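Local coordinates for protein amorpha-4,11-diene synthase (Artemisia annua, PDB 4GAX) that probably cyclises farnesyl diphosphate to a sesquiterpene with release of diphosphate, as a plant sesquiterpene synthase related to amorpha-4,11-diene and alpha-bisabolol synthases, at residues T360-E363 against M364-I367; E371-T374 against N375-N378; R302-L305 against A306-A310; P352-K355 against L356-T360; L422-T425 against C426-G429. All blocks are in the same frame, centred on the assembly; numbering follows the deposited sequence.

Interaction 1 (T360-E363 against M364-I367); sequences TYTE and MEEI
E365 N donates to Y361 O at 2.8 Å, with an angle of 155° at the hydrogen, and this is the shortest backbone bond joining 360-363 to 364-367. E366 N to T362 O and I367 N to E363 O repeat the same four-residue step, while the bond from M364 N to T360 O is stretched to 3.4 Å and weak. The side chains follow that spacing. On the outer face T362 CG2 meets the carboxylate of E366 at OE2, 3.8 Å away, an apolar methyl beside an oxygen and not a polar bond. T362 OG1 is turned elsewhere, bonded to M358 O one turn back. With CG of E366 beside its own backbone N (chi1 -71°), the chain first passes T362 O, CG lying 3.3 Å from that oxygen, and then runs on extended. E363 and I367 lie alongside each other, pointing the same way, their closest side-chain atoms being E363 CG and I367 CD1 at 4.1 Å; I367 also leans on R300. The carboxylates of E363 and E366 stay well apart, OE2 of E363 being 6.9 Å from OE1 of E366, so like charges are probably only mildly opposed. On the buried side M364 and Y361 reach F304 and V308 of helix 299-322, and Y361 also touches F377. Such an amphipathic helix, acidic outside and apolar inside, fits the all-helical bundle of the terpene synthase metal-binding domain.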
loop_
_atom_site.group_PDB
_atom_site.type_symbol
_atom_site.label_atom_id
_atom_site.label_comp_id
_atom_site.label_asym_id
_atom_site.label_seq_id
_atom_site.Cartn_x
_atom_site.Cartn_y
_atom_site.Cartn_z
ATOM N N THR A 360 16.795 7.671 16.978
ATOM C CA THR A 360 15.907 6.706 16.347
ATOM C C THR A 360 16.708 5.678 15.546
ATOM O O THR A 360 16.500 4.457 15.668
ATOM C CB THR A 360 14.883 7.425 15.433
ATOM O OG1 THR A 360 14.084 8.331 16.217
ATOM C CG2 THR A 360 13.985 6.426 14.754
ATOM N N TYR A 361 17.640 6.155 14.727
ATOM C CA TYR A 361 18.458 5.224 13.951
ATOM C C TYR A 361 19.452 4.447 14.802
ATOM O O TYR A 361 19.724 3.281 14.520
ATOM C CB TYR A 361 19.163 5.938 12.787
ATOM C CG TYR A 361 18.262 6.036 11.600
ATOM C CD1 TYR A 361 18.091 4.943 10.751
ATOM C CD2 TYR A 361 17.533 7.189 11.349
ATOM C CE1 TYR A 361 17.241 5.009 9.671
ATOM C CE2 TYR A 361 16.673 7.264 10.254
ATOM C CZ TYR A 361 16.532 6.180 9.426
ATOM O OH TYR A 361 15.682 6.244 8.337
ATOM N N THR A 362 19.987 5.080 15.841
ATOM C CA THR A 362 20.937 4.391 16.706
ATOM C C THR A 362 20.274 3.227 17.452
ATOM O O THR A 362 20.878 2.174 17.631
ATOM C CB THR A 362 21.594 5.349 17.694
ATOM O OG1 THR A 362 22.389 6.289 16.958
ATOM C CG2 THR A 362 22.485 4.594 18.677
ATOM N N GLU A 363 19.028 3.411 17.872
ATOM C CA GLU A 363 18.307 2.318 18.507
ATOM C C GLU A 363 18.161 1.131 17.540
ATOM O O GLU A 363 18.312 -0.035 17.939
ATOM C CB GLU A 363 16.947 2.784 19.022
ATOM C CG GLU A 363 15.952 1.649 19.151
ATOM C CD GLU A 363 14.789 1.969 20.062
ATOM O OE1 GLU A 363 13.911 1.090 20.215
ATOM O OE2 GLU A 363 14.748 3.087 20.626
ATOM N N MET A 364 17.893 1.417 16.268
ATOM C CA MET A 364 17.726 0.348 15.278
ATOM C C MET A 364 19.074 -0.295 14.920
ATOM O O MET A 364 19.166 -1.513 14.712
ATOM C CB MET A 364 17.024 0.884 14.026
ATOM C CG MET A 364 16.891 -0.140 12.897
ATOM S SD MET A 364 15.982 -1.650 13.337
ATOM C CE MET A 364 14.336 -1.014 13.579
ATOM N N GLU A 365 20.117 0.528 14.869
ATOM C CA GLU A 365 21.472 0.059 14.592
ATOM C C GLU A 365 21.914 -0.935 15.662
ATOM O O GLU A 365 22.582 -1.935 15.359
ATOM C CB GLU A 365 22.445 1.242 14.571
ATOM C CG GLU A 365 23.898 0.837 14.321
ATOM C CD GLU A 365 24.837 2.027 14.147
ATOM O OE1 GLU A 365 24.440 3.168 14.470
ATOM O OE2 GLU A 365 25.980 1.816 13.688
ATOM N N GLU A 366 21.556 -0.644 16.913
ATOM C CA GLU A 366 21.914 -1.507 18.045
ATOM C C GLU A 366 21.124 -2.806 18.000
ATOM O O GLU A 366 21.666 -3.875 18.297
ATOM C CB GLU A 366 21.688 -0.775 19.377
ATOM C CG GLU A 366 22.709 0.348 19.616
ATOM C CD GLU A 366 22.411 1.185 20.868
ATOM O OE1 GLU A 366 21.288 1.081 21.427
ATOM O OE2 GLU A 366 23.307 1.955 21.290
ATOM N N ILE A 367 19.843 -2.712 17.634
ATOM C CA ILE A 367 19.000 -3.898 17.481
ATOM C C ILE A 367 19.560 -4.820 16.401
ATOM O O ILE A 367 19.692 -6.033 16.620
ATOM C CB ILE A 367 17.529 -3.519 17.161
ATOM C CG1 ILE A 367 16.837 -2.978 18.415
ATOM C CG2 ILE A 367 16.758 -4.718 16.626
ATOM C CD1 ILE A 367 15.463 -2.324 18.149
#

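Interaction 2 (E371-T374 against N375-N378); sequences EGKT and NIFN
Two backbone bonds tie K373 and T374 to the first turn of helix 374-399. F377 N donates to K373 O at 3.1 Å, in the carbonyl plane, and N378 N donates to T374 O at 2.8 Å with 156° at the hydrogen. A water adds a third link: it donates to G372 O and accepts from N375 N, the latter at 3.0 Å, thereby engaging an amide of the opening turn. These bonds belong to a tight helix-to-helix junction of the all-helical domain. G372, with positive phi (75°), closes helix 351-370 in a Schellman motif, and K373 directly after it is the N-cap residue of the next helix. The apolar contacts are sparse. K373 CG and I376 CD1 come within 4.2 Å, the two side chains lying alongside and pointing the same way, and both residues also touch the nearby loop, at S431 and V434 respectively. Polar and apolar groups mix at T374 and N378, which likewise run side by side. There the methyl CG2 of T374 faces the amide nitrogen ND2 of N378 at 3.4 Å, because CG2 stands opposite its own backbone N (chi1 of OG1 -67°). F377 instead sends its ring back to E365 and L368 of helix 351-370.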
loop_
_atom_site.group_PDB
_atom_site.type_symbol
_atom_site.label_atom_id
_atom_site.label_comp_id
_atom_site.label_asym_id
_atom_site.label_seq_id
_atom_site.Cartn_x
_atom_site.Cartn_y
_atom_site.Cartn_z
ATOM N N GLU A 371 21.473 -8.761 16.390
ATOM C CA GLU A 371 21.048 -9.858 15.513
ATOM C C GLU A 371 22.110 -10.229 14.471
ATOM O O GLU A 371 21.893 -11.107 13.641
ATOM C CB GLU A 371 19.701 -9.526 14.847
ATOM C CG GLU A 371 18.496 -9.770 15.773
ATOM C CD GLU A 371 17.266 -8.922 15.439
ATOM O OE1 GLU A 371 17.215 -8.310 14.348
ATOM O OE2 GLU A 371 16.341 -8.866 16.282
ATOM N N GLY A 372 23.258 -9.559 14.530
ATOM C CA GLY A 372 24.356 -9.805 13.611
ATOM C C GLY A 372 24.110 -9.232 12.224
ATOM O O GLY A 372 24.672 -9.713 11.237
ATOM N N LYS A 373 23.287 -8.191 12.144
ATOM C CA LYS A 373 22.892 -7.648 10.848
ATOM C C LYS A 373 23.324 -6.204 10.626
ATOM O O LYS A 373 22.572 -5.403 10.066
ATOM C CB LYS A 373 21.388 -7.789 10.662
ATOM C CG LYS A 373 20.972 -9.237 10.423
ATOM C CD LYS A 373 19.589 -9.532 10.958
ATOM C CE LYS A 373 19.309 -11.033 10.843
ATOM N NZ LYS A 373 18.047 -11.423 11.541
ATOM N N THR A 374 24.533 -5.888 11.071
ATOM C CA THR A 374 25.098 -4.559 10.901
ATOM C C THR A 374 25.235 -4.190 9.427
ATOM O O THR A 374 25.040 -3.029 9.049
ATOM C CB THR A 374 26.438 -4.455 11.638
ATOM O OG1 THR A 374 26.188 -4.544 13.046
ATOM C CG2 THR A 374 27.151 -3.142 11.336
ATOM N N ASN A 375 25.540 -5.182 8.590
ATOM C CA ASN A 375 25.679 -4.931 7.156
ATOM C C ASN A 375 24.367 -4.491 6.535
ATOM O O ASN A 375 24.353 -3.638 5.655
ATOM C CB ASN A 375 26.251 -6.149 6.427
ATOM C CG ASN A 375 27.690 -6.429 6.823
ATOM O OD1 ASN A 375 28.468 -5.503 7.088
ATOM N ND2 ASN A 375 28.050 -7.708 6.881
ATOM N N ILE A 376 23.265 -5.070 7.006
ATOM C CA ILE A 376 21.942 -4.646 6.569
ATOM C C ILE A 376 21.638 -3.245 7.102
ATOM O O ILE A 376 21.067 -2.418 6.389
ATOM C CB ILE A 376 20.857 -5.684 6.960
ATOM C CG1 ILE A 376 20.768 -6.760 5.873
ATOM C CG2 ILE A 376 19.485 -5.034 7.160
ATOM C CD1 ILE A 376 20.773 -8.171 6.407
ATOM N N PHE A 377 22.046 -2.946 8.332
ATOM C CA PHE A 377 21.842 -1.578 8.804
ATOM C C PHE A 377 22.623 -0.575 7.949
ATOM O O PHE A 377 22.095 0.476 7.563
ATOM C CB PHE A 377 22.207 -1.387 10.283
ATOM C CG PHE A 377 22.109 0.049 10.723
ATOM C CD1 PHE A 377 20.873 0.608 11.029
ATOM C CD2 PHE A 377 23.237 0.857 10.761
ATOM C CE1 PHE A 377 20.766 1.937 11.401
ATOM C CE2 PHE A 377 23.137 2.192 11.129
ATOM C CZ PHE A 377 21.896 2.731 11.444
ATOM N N ASN A 378 23.878 -0.898 7.651
ATOM C CA ASN A 378 24.731 0.038 6.936
ATOM C C ASN A 378 24.247 0.250 5.507
ATOM O O ASN A 378 24.362 1.345 4.969
ATOM C CB ASN A 378 26.196 -0.418 6.957
ATOM C CG ASN A 378 26.840 -0.241 8.320
ATOM O OD1 ASN A 378 26.506 0.684 9.068
ATOM N ND2 ASN A 378 27.773 -1.129 8.651
HETATM O O HOH W 1 26.419 -7.925 9.336
#

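Interaction 3 (R302-L305 against A306-A310); sequences RIFL and AKVIA
F304 and V308 meet with the valine methyl over the phenylalanine ring: V308 CG2 lies 3.9 Å from the ring centroid and 20° off its normal, a CH-pi contact displaced toward the rim. Its nearest ring atom is F304 CZ, at 3.7 Å. The ring can lie under the methyl because CG of F304 stands opposite the backbone N (chi1 -177°), while V308 CG2 projects beside its own N. L305 and I309 also approach at a slant, L305 CG touching I309 CD1 at 3.8 Å. I303 and K307 differ, running alongside and pointing the same way, so that the methyl CG2 of I303 rests 3.8 Å from K307 CE on an extended lysine chain. Beyond that carbon the ammonium makes a cation-pi contact with W265. Under the side chains the backbone bonds are regular, from A306 N to R302 O (2.9 Å) through to I309 N to L305 O (2.8 Å, 164° at the hydrogen). The pairs share neighbours in part: I303 and K307 meet helix 238-269, K307 also T360; F304 and V308 lie against 351-370 and 419-429, L305 and I309 against 282-292 and 419-429. R302 forms a salt bridge with E258. This is a central helix of the class I terpene synthase fold, and further along it carries the aspartate-rich DDIYD sequence that in this family binds the magnesium ions holding the substrate diphosphate.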
loop_
_atom_site.group_PDB
_atom_site.type_symbol
_atom_site.label_atom_id
_atom_site.label_comp_id
_atom_site.label_asym_id
_atom_site.label_seq_id
_atom_site.Cartn_x
_atom_site.Cartn_y
_atom_site.Cartn_z
ATOM N N ARG A 302 6.264 -1.939 11.364
ATOM C CA ARG A 302 5.345 -0.807 11.253
ATOM C C ARG A 302 5.732 0.359 12.155
ATOM O O ARG A 302 5.660 1.539 11.760
ATOM C CB ARG A 302 3.905 -1.232 11.612
ATOM C CG ARG A 302 3.156 -1.944 10.505
ATOM C CD ARG A 302 1.669 -2.018 10.852
ATOM N NE ARG A 302 1.432 -2.895 11.998
ATOM C CZ ARG A 302 1.426 -4.223 11.927
ATOM N NH1 ARG A 302 1.667 -4.827 10.760
ATOM N NH2 ARG A 302 1.184 -4.949 13.021
ATOM N N ILE A 303 6.103 0.040 13.391
ATOM C CA ILE A 303 6.427 1.100 14.351
ATOM C C ILE A 303 7.662 1.862 13.889
ATOM O O ILE A 303 7.683 3.092 13.909
ATOM C CB ILE A 303 6.617 0.536 15.772
ATOM C CG1 ILE A 303 5.249 0.117 16.333
ATOM C CG2 ILE A 303 7.278 1.574 16.684
ATOM C CD1 ILE A 303 5.327 -0.684 17.634
ATOM N N PHE A 304 8.680 1.139 13.429
ATOM C CA PHE A 304 9.908 1.792 12.967
ATOM C C PHE A 304 9.628 2.637 11.716
ATOM O O PHE A 304 10.122 3.754 11.587
ATOM C CB PHE A 304 10.996 0.757 12.654
ATOM C CG PHE A 304 12.292 1.375 12.247
ATOM C CD1 PHE A 304 12.969 2.211 13.123
ATOM C CD2 PHE A 304 12.806 1.182 10.971
ATOM C CE1 PHE A 304 14.172 2.831 12.751
ATOM C CE2 PHE A 304 14.007 1.795 10.583
ATOM C CZ PHE A 304 14.697 2.617 11.485
ATOM N N LEU A 305 8.843 2.088 10.795
ATOM C CA LEU A 305 8.536 2.774 9.552
ATOM C C LEU A 305 7.771 4.053 9.842
ATOM O O LEU A 305 8.038 5.098 9.245
ATOM C CB LEU A 305 7.745 1.855 8.617
ATOM C CG LEU A 305 7.217 2.436 7.291
ATOM C CD1 LEU A 305 8.345 2.944 6.403
ATOM C CD2 LEU A 305 6.410 1.335 6.535
ATOM N N ALA A 306 6.845 3.985 10.789
ATOM C CA ALA A 306 6.091 5.170 11.166
ATOM C C ALA A 306 7.031 6.257 11.691
ATOM O O ALA A 306 6.880 7.431 11.342
ATOM C CB ALA A 306 5.037 4.815 12.223
ATOM N N LYS A 307 7.994 5.874 12.530
ATOM C CA LYS A 307 8.980 6.838 13.031
ATOM C C LYS A 307 9.786 7.461 11.900
ATOM O O LYS A 307 10.008 8.671 11.883
ATOM C CB LYS A 307 9.918 6.173 14.035
ATOM C CG LYS A 307 9.185 5.707 15.302
ATOM C CD LYS A 307 10.130 4.937 16.237
ATOM C CE LYS A 307 9.427 4.562 17.554
ATOM N NZ LYS A 307 10.365 3.827 18.477
ATOM N N VAL A 308 10.229 6.638 10.955
ATOM C CA VAL A 308 11.009 7.146 9.836
ATOM C C VAL A 308 10.169 8.098 8.988
ATOM O O VAL A 308 10.655 9.146 8.557
ATOM C CB VAL A 308 11.589 5.996 8.973
ATOM C CG1 VAL A 308 12.231 6.532 7.718
ATOM C CG2 VAL A 308 12.618 5.203 9.785
ATOM N N ILE A 309 8.901 7.756 8.770
ATOM C CA ILE A 309 8.010 8.669 8.041
ATOM C C ILE A 309 7.821 10.001 8.789
ATOM O O ILE A 309 7.789 11.084 8.172
ATOM C CB ILE A 309 6.658 7.988 7.701
ATOM C CG1 ILE A 309 6.908 6.832 6.735
ATOM C CG2 ILE A 309 5.671 8.991 7.094
ATOM C CD1 ILE A 309 5.709 5.889 6.534
ATOM N N ALA A 310 7.728 9.941 10.118
ATOM C CA ALA A 310 7.655 11.171 10.904
ATOM C C ALA A 310 8.938 11.981 10.737
ATOM O O ALA A 310 8.897 13.209 10.671
ATOM C CB ALA A 310 7.405 10.863 12.373
#

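Interaction 4 (P352-K355 against L356-T360); sequences PIYK and LFMDT
Regular alpha-helical bonds join 352-355 to 356-360, four in succession from L356 N to P352 O up to D359 N to K355 O, with angles at the hydrogens near 160°. On the outer side K355 and D359 form an i to i+4 salt bridge. K355 NZ sits 2.7 Å from D359 OD1, using the syn lone pair of that oxygen, and holds D359 OD2 only weakly at 3.2 Å. To get there the lysine bends at chi2 (64°), which brings its chain forward along the helix to the carboxylate. Inside, M358 folds over Y354. Its CG lies 4.0 Å from the ring centroid, over the face, and closest to Y354 CE2 at 3.5 Å; its SD stands obliquely to the ring, 4.9 Å from the centroid, a Met-aromatic contact. The doubly bent methionine chain then takes CE to Y354 OH, 3.6 Å away, and in plane to the edge of the F357 ring. Y354 OH itself is bonded to A334 O and S339 N, which fix the far end of the ring. A leucine at Y354 would probably leave A334 O and S339 N without this hydroxyl and M358 without a ring face to lie on. One turn on, L356 O accepts from both T360 N and T360 OG1, from opposite faces of its plane, the hydroxyl bond being 2.6 Å. F357 packs on helices 299-322 and 325-337, L356 on 299-322 and 238-269, and Y354 on the loop after 325-337.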
loop_
_atom_site.group_PDB
_atom_site.type_symbol
_atom_site.label_atom_id
_atom_site.label_comp_id
_atom_site.label_asym_id
_atom_site.label_seq_id
_atom_site.Cartn_x
_atom_site.Cartn_y
_atom_site.Cartn_z
ATOM N N PRO A 352 17.161 19.703 17.791
ATOM C CA PRO A 352 16.236 18.667 18.289
ATOM C C PRO A 352 15.947 17.577 17.266
ATOM O O PRO A 352 15.765 16.414 17.618
ATOM C CB PRO A 352 14.942 19.447 18.578
ATOM C CG PRO A 352 15.409 20.878 18.807
ATOM C CD PRO A 352 16.572 21.057 17.862
ATOM N N ILE A 353 15.909 17.950 15.995
ATOM C CA ILE A 353 15.533 17.004 14.954
ATOM C C ILE A 353 16.713 16.075 14.683
ATOM O O ILE A 353 16.534 14.892 14.413
ATOM C CB ILE A 353 15.096 17.731 13.654
ATOM C CG1 ILE A 353 13.924 18.686 13.937
ATOM C CG2 ILE A 353 14.704 16.714 12.573
ATOM C CD1 ILE A 353 14.288 20.025 14.635
ATOM N N TYR A 354 17.926 16.615 14.763
ATOM C CA TYR A 354 19.104 15.786 14.566
ATOM C C TYR A 354 19.175 14.758 15.681
ATOM O O TYR A 354 19.481 13.592 15.438
ATOM C CB TYR A 354 20.389 16.620 14.522
ATOM C CG TYR A 354 21.577 15.842 13.984
ATOM C CD1 TYR A 354 21.713 15.598 12.619
ATOM C CD2 TYR A 354 22.557 15.343 14.839
ATOM C CE1 TYR A 354 22.793 14.886 12.120
ATOM C CE2 TYR A 354 23.645 14.631 14.349
ATOM C CZ TYR A 354 23.758 14.405 12.992
ATOM O OH TYR A 354 24.830 13.691 12.506
ATOM N N LYS A 355 18.877 15.201 16.898
ATOM C CA LYS A 355 18.842 14.319 18.071
ATOM C C LYS A 355 17.788 13.220 17.963
ATOM O O LYS A 355 18.074 12.043 18.233
ATOM C CB LYS A 355 18.580 15.154 19.328
ATOM C CG LYS A 355 18.449 14.342 20.616
ATOM C CD LYS A 355 19.747 13.621 20.979
ATOM C CE LYS A 355 19.628 12.934 22.351
ATOM N NZ LYS A 355 20.486 11.717 22.441
ATOM N N LEU A 356 16.565 13.591 17.589
ATOM C CA LEU A 356 15.504 12.592 17.410
ATOM C C LEU A 356 15.898 11.591 16.340
ATOM O O LEU A 356 15.706 10.379 16.503
ATOM C CB LEU A 356 14.180 13.260 17.014
ATOM C CG LEU A 356 12.963 12.324 16.967
ATOM C CD1 LEU A 356 12.516 11.967 18.382
ATOM C CD2 LEU A 356 11.816 12.969 16.187
ATOM N N PHE A 357 16.435 12.107 15.238
ATOM C CA PHE A 357 16.886 11.277 14.120
ATOM C C PHE A 357 17.991 10.307 14.565
ATOM O O PHE A 357 17.909 9.108 14.316
ATOM C CB PHE A 357 17.393 12.202 13.010
ATOM C CG PHE A 357 17.965 11.493 11.813
ATOM C CD1 PHE A 357 17.190 11.265 10.689
ATOM C CD2 PHE A 357 19.298 11.112 11.783
ATOM C CE1 PHE A 357 17.730 10.644 9.572
ATOM C CE2 PHE A 357 19.830 10.482 10.667
ATOM C CZ PHE A 357 19.047 10.245 9.569
ATOM N N MET A 358 19.028 10.828 15.217
ATOM C CA MET A 358 20.158 9.999 15.606
ATOM C C MET A 358 19.749 8.942 16.632
ATOM O O MET A 358 20.176 7.795 16.528
ATOM C CB MET A 358 21.322 10.855 16.134
ATOM C CG MET A 358 22.144 11.509 15.027
ATOM S SD MET A 358 23.014 10.294 14.012
ATOM C CE MET A 358 22.583 10.820 12.383
ATOM N N ASP A 359 18.918 9.331 17.602
ATOM C CA ASP A 359 18.410 8.402 18.622
ATOM C C ASP A 359 17.579 7.304 17.985
ATOM O O ASP A 359 17.603 6.149 18.417
ATOM C CB ASP A 359 17.516 9.127 19.637
ATOM C CG ASP A 359 18.310 9.915 20.678
ATOM O OD1 ASP A 359 19.561 9.856 20.681
ATOM O OD2 ASP A 359 17.668 10.592 21.511
ATOM N N THR A 360 16.795 7.671 16.978
ATOM C CA THR A 360 15.907 6.706 16.347
ATOM C C THR A 360 16.708 5.678 15.546
ATOM O O THR A 360 16.500 4.457 15.668
ATOM C CB THR A 360 14.883 7.425 15.433
ATOM O OG1 THR A 360 14.084 8.331 16.217
ATOM C CG2 THR A 360 13.985 6.426 14.754
#

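Interaction 5 (L422-T425 against C426-G429); sequences LTTT and CYLG
T423 and Y427 lie alongside each other, pointing the same way, with the threonine methyl CG2 3.7 Å from Y427 CE2. The ring leans back over its own helix: Y427 CD2 is 3.2 Å from T423 O, and both that oxygen and T424 CA stand obliquely to the ring. This posture follows from a first torsion that puts CG beside the backbone N (chi1 -78°), turning the ring back toward the preceding turn. T423 O also receives Y427 N at 3.1 Å, in the carbonyl plane, though with a bent angle of 146° at the hydrogen. The corresponding i to i+4 bonds from C426 N to L422 O, L428 N to T424 O and G429 N to T425 O are likewise 3.1 Å, and the last of them reaches G429, where helix 419-429 ends. Around this shell the hydroxyls of three successive threonines are satisfied by carbonyls of the preceding turn: T423 OG1 by A419 O, T424 OG1 by N420 O and L421 O, T425 OG1 by L421 O. Their methyls are thereby directed to the packing. Y427 OH reaches A438 O on helix 436-443, and F439 meets the ring edge to face. A valine at Y427 would probably deprive A438 O of this hydroxyl and open a gap between T423, F439 and L521. C426 touches L528 of helix 519-535. A buried helix packed on several sides by others is in keeping with the alpha-helical barrel of class I terpene synthases.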
loop_
_atom_site.group_PDB
_atom_site.type_symbol
_atom_site.label_atom_id
_atom_site.label_comp_id
_atom_site.label_asym_id
_atom_site.label_seq_id
_atom_site.Cartn_x
_atom_site.Cartn_y
_atom_site.Cartn_z
ATOM N N LEU A 422 11.498 4.544 1.816
ATOM C CA LEU A 422 10.420 3.750 2.394
ATOM C C LEU A 422 10.624 2.262 2.146
ATOM O O LEU A 422 10.346 1.447 3.028
ATOM C CB LEU A 422 9.054 4.189 1.855
ATOM C CG LEU A 422 8.662 5.634 2.192
ATOM C CD1 LEU A 422 7.260 5.941 1.680
ATOM C CD2 LEU A 422 8.767 5.902 3.695
ATOM N N THR A 423 11.092 1.907 0.953
ATOM C CA THR A 423 11.340 0.497 0.636
ATOM C C THR A 423 12.432 -0.092 1.531
ATOM O O THR A 423 12.262 -1.146 2.149
ATOM C CB THR A 423 11.779 0.309 -0.837
ATOM O OG1 THR A 423 10.730 0.733 -1.714
ATOM C CG2 THR A 423 12.116 -1.157 -1.122
ATOM N N THR A 424 13.559 0.594 1.611
ATOM C CA THR A 424 14.643 0.084 2.427
ATOM C C THR A 424 14.354 0.209 3.930
ATOM O O THR A 424 14.952 -0.520 4.737
ATOM C CB THR A 424 15.990 0.726 2.055
ATOM O OG1 THR A 424 15.893 2.147 2.192
ATOM C CG2 THR A 424 16.351 0.375 0.598
ATOM N N THR A 425 13.459 1.120 4.310
ATOM C CA THR A 425 13.051 1.191 5.721
ATOM C C THR A 425 12.273 -0.077 6.054
ATOM O O THR A 425 12.368 -0.615 7.177
ATOM C CB THR A 425 12.187 2.422 6.035
ATOM O OG1 THR A 425 12.946 3.619 5.813
ATOM C CG2 THR A 425 11.729 2.396 7.497
ATOM N N CYS A 426 11.505 -0.571 5.080
ATOM C CA CYS A 426 10.846 -1.879 5.243
ATOM C C CYS A 426 11.865 -3.011 5.348
ATOM O O CYS A 426 11.646 -3.982 6.089
ATOM C CB CYS A 426 9.883 -2.174 4.091
ATOM S SG CYS A 426 8.351 -1.201 4.191
ATOM N N TYR A 427 12.960 -2.905 4.587
ATOM C CA TYR A 427 14.020 -3.901 4.681
ATOM C C TYR A 427 14.521 -3.985 6.129
ATOM O O TYR A 427 14.667 -5.076 6.693
ATOM C CB TYR A 427 15.205 -3.539 3.789
ATOM C CG TYR A 427 15.043 -3.813 2.305
ATOM C CD1 TYR A 427 16.163 -3.902 1.486
ATOM C CD2 TYR A 427 13.787 -3.932 1.714
ATOM C CE1 TYR A 427 16.052 -4.133 0.129
ATOM C CE2 TYR A 427 13.667 -4.170 0.339
ATOM C CZ TYR A 427 14.805 -4.268 -0.441
ATOM O OH TYR A 427 14.717 -4.504 -1.797
ATOM N N LEU A 428 14.795 -2.829 6.725
ATOM C CA LEU A 428 15.355 -2.794 8.075
ATOM C C LEU A 428 14.370 -3.368 9.083
ATOM O O LEU A 428 14.773 -4.057 10.018
ATOM C CB LEU A 428 15.728 -1.363 8.479
ATOM C CG LEU A 428 16.857 -0.722 7.676
ATOM C CD1 LEU A 428 17.295 0.599 8.332
ATOM C CD2 LEU A 428 18.028 -1.685 7.579
ATOM N N GLY A 429 13.082 -3.083 8.884
ATOM C CA GLY A 429 12.048 -3.561 9.787
ATOM C C GLY A 429 11.804 -5.050 9.613
ATOM O O GLY A 429 11.335 -5.715 10.536
#

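In the fold
Interactions 1 and 4 are successive turns of helix 351-370 and share T360; interaction 2 follows them across the turn into the next helix. Contacts between the helices link the sites. F377 CE2 of interaction 2 lies 3.5 Å from E365 CD of interaction 1, and M364 CE of interaction 1 lies 3.4 Å from F304 CG of interaction 3. Interaction 5 fits against interaction 3 through T425 CG2, 3.6 Å from L305 CD1, and against interaction 2 through L428 CD2, 3.3 Å from I376 O. Interactions 4 and 5 do not touch, their nearest atoms being about 8 Å apart. Of the five, interaction 3 lies on the helix bearing the aspartate-rich motif expected to bind metal.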